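SusD-like carbohydrate binding protein BF1063 (Bacteroides fragilis NCTC 9343, PDB 3I4G) probably binds carbohydrate at the outer membrane of Bacteroides fragilis for uptake, as a member of the SusD family. Local coordinates at residues 384-389 / 446-451. Numbering follows the deposited sequence.
Sequences VIRYAE and IELAME
Arg386 reaches across to Glu447 and Glu451, and its guanidinium is clasped between their two carboxylates. Glu451 is gripped side-on: NE of Arg386 gives a nearly straight bond to OE1 of Glu451 (2.9 Å, 174°), and NH2 of Arg386 bonds OE2 of Glu451 at 2.8 Å. Both oxygens use their syn lone pairs, and the two flat groups lie only 27° from coplanar. Glu447 is met end-on through a single atom, its OE2 lying 2.9 Å from NH1 and 3.2 Å from NH2 of Arg386. That oxygen stays in the guanidinium plane, although its own carboxylate is turned 60° away; CG of Glu447, anti to the backbone N, carries the chain toward Arg386, and the bend at chi2 turns the carboxylate to offer OE2 alone.

Further charges extend this buried network: Glu250 also pairs with NH1 of Arg386, Lys364 with Glu451, and Arg318 and Arg420 with Glu447. The shared positive charge would be expected to favour ionised carboxylates.

Apolar contacts are few. CD2 of Leu448 sits over one guanidinium face, 3.5 Å from NH2 of Arg386, while CB of Ala388 lies 3.9 Å from CG of Glu447.

Arg386 is the N-cap residue of helix 387-400, and Glu451 closes a type II beta turn just beyond helix 433-447. A buried salt-bridge network thus ties a strand-to-helix junction to a helix C-terminal turn within the SusD-family fold.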
loop_
_atom_site.group_PDB
_atom_site.type_symbol
_atom_site.label_atom_id
_atom_site.label_comp_id
_atom_site.label_asym_id
_atom_site.label_seq_id
_atom_site.Cartn_x
_atom_site.Cartn_y
_atom_site.Cartn_z
ATOM N N VAL A 384 6.013 1.787 4.307
ATOM C CA VAL A 384 5.822 0.502 3.658
ATOM C C VAL A 384 5.436 -0.541 4.701
ATOM O O VAL A 384 4.540 -1.357 4.487
ATOM C CB VAL A 384 7.093 0.109 2.893
ATOM C CG1 VAL A 384 6.900 -1.243 2.261
ATOM C CG2 VAL A 384 7.408 1.136 1.804
ATOM N N ILE A 385 6.108 -0.544 5.848
ATOM C CA ILE A 385 5.798 -1.424 6.965
ATOM C C ILE A 385 5.675 -0.584 8.225
ATOM O O ILE A 385 6.628 0.079 8.645
ATOM C CB ILE A 385 6.883 -2.494 7.220
ATOM C CG1 ILE A 385 7.123 -3.386 5.990
ATOM C CG2 ILE A 385 6.550 -3.349 8.461
ATOM C CD1 ILE A 385 5.953 -4.287 5.548
ATOM N N ARG A 386 4.492 -0.616 8.816
ATOM C CA ARG A 386 4.200 0.032 10.097
ATOM C C ARG A 386 4.008 -1.022 11.179
ATOM O O ARG A 386 3.462 -2.110 10.952
ATOM C CB ARG A 386 2.948 0.926 10.003
ATOM C CG ARG A 386 3.075 2.024 9.018
ATOM C CD ARG A 386 2.065 3.144 9.176
ATOM N NE ARG A 386 0.661 2.853 8.882
ATOM C CZ ARG A 386 -0.316 2.688 9.784
ATOM N NH1 ARG A 386 -0.087 2.556 11.098
ATOM N NH2 ARG A 386 -1.560 2.594 9.354
ATOM N N TYR A 387 4.400 -0.646 12.397
ATOM C CA TYR A 387 4.207 -1.572 13.531
ATOM C C TYR A 387 2.721 -1.933 13.723
ATOM O O TYR A 387 2.410 -3.014 14.164
ATOM C CB TYR A 387 4.803 -0.997 14.812
ATOM C CG TYR A 387 4.951 -1.959 15.981
ATOM C CD1 TYR A 387 5.647 -3.136 15.842
ATOM C CD2 TYR A 387 4.420 -1.645 17.228
ATOM C CE1 TYR A 387 5.824 -3.978 16.919
ATOM C CE2 TYR A 387 4.588 -2.484 18.296
ATOM C CZ TYR A 387 5.286 -3.633 18.132
ATOM O OH TYR A 387 5.499 -4.476 19.223
ATOM N N ALA A 388 1.781 -1.034 13.395
ATOM C CA ALA A 388 0.388 -1.433 13.505
ATOM C C ALA A 388 0.064 -2.630 12.626
ATOM O O ALA A 388 -0.733 -3.485 13.016
ATOM C CB ALA A 388 -0.514 -0.309 13.116
ATOM N N GLU A 389 0.664 -2.722 11.436
ATOM C CA GLU A 389 0.429 -3.889 10.588
ATOM C C GLU A 389 1.049 -5.129 11.236
ATOM O O GLU A 389 0.493 -6.228 11.161
ATOM C CB GLU A 389 1.014 -3.696 9.191
ATOM C CG GLU A 389 0.749 -4.942 8.331
ATOM C CD GLU A 389 1.433 -4.966 6.983
ATOM O OE1 GLU A 389 1.875 -3.907 6.502
ATOM O OE2 GLU A 389 1.523 -6.080 6.392
ATOM N N ILE A 446 -9.407 -0.597 8.126
ATOM C CA ILE A 446 -9.477 0.768 8.613
ATOM C C ILE A 446 -8.110 1.349 8.913
ATOM O O ILE A 446 -7.739 2.433 8.456
ATOM C CB ILE A 446 -10.360 0.834 9.890
ATOM C CG1 ILE A 446 -11.800 0.418 9.601
ATOM C CG2 ILE A 446 -10.308 2.233 10.528
ATOM C CD1 ILE A 446 -12.465 1.125 8.441
ATOM N N GLU A 447 -7.295 0.589 9.631
ATOM C CA GLU A 447 -5.982 1.099 10.034
ATOM C C GLU A 447 -5.090 1.435 8.861
ATOM O O GLU A 447 -4.407 2.464 8.878
ATOM C CB GLU A 447 -5.305 0.085 10.948
ATOM C CG GLU A 447 -3.920 0.469 11.371
ATOM C CD GLU A 447 -3.819 1.707 12.236
ATOM O OE1 GLU A 447 -4.841 2.123 12.813
ATOM O OE2 GLU A 447 -2.710 2.261 12.335
ATOM N N LEU A 448 -5.113 0.601 7.823
ATOM C CA LEU A 448 -4.206 0.750 6.693
ATOM C C LEU A 448 -4.844 1.355 5.469
ATOM O O LEU A 448 -4.224 1.366 4.408
ATOM C CB LEU A 448 -3.631 -0.626 6.325
ATOM C CG LEU A 448 -2.898 -1.372 7.425
ATOM C CD1 LEU A 448 -2.543 -2.799 6.941
ATOM C CD2 LEU A 448 -1.650 -0.619 7.894
ATOM N N ALA A 449 -6.023 1.932 5.591
ATOM C CA ALA A 449 -6.716 2.468 4.429
ATOM C C ALA A 449 -5.903 3.514 3.681
ATOM O O ALA A 449 -5.321 4.436 4.265
ATOM C CB ALA A 449 -8.102 3.037 4.823
HETATM N N MSE A 450 -5.898 3.389 2.353
HETATM C CA MSE A 450 -5.245 4.286 1.401
HETATM C C MSE A 450 -3.732 4.130 1.373
HETATM O O MSE A 450 -3.074 4.957 0.742
HETATM C CB MSE A 450 -5.619 5.760 1.621
HETATM C CG MSE A 450 -7.119 6.025 1.596
HETATM SE SE MSE A 450 -8.101 5.388 0.018
HETATM C CE MSE A 450 -7.016 6.308 -1.299
ATOM N N GLU A 451 -3.183 3.044 1.948
ATOM C CA GLU A 451 -1.734 2.866 1.987
ATOM C C GLU A 451 -1.240 1.836 0.978
ATOM O O GLU A 451 -0.053 1.540 0.946
ATOM C CB GLU A 451 -1.271 2.459 3.394
ATOM C CG GLU A 451 -1.617 3.548 4.413
ATOM C CD GLU A 451 -1.214 3.262 5.827
ATOM O OE1 GLU A 451 -0.064 2.799 6.035
ATOM O OE2 GLU A 451 -2.044 3.516 6.739
#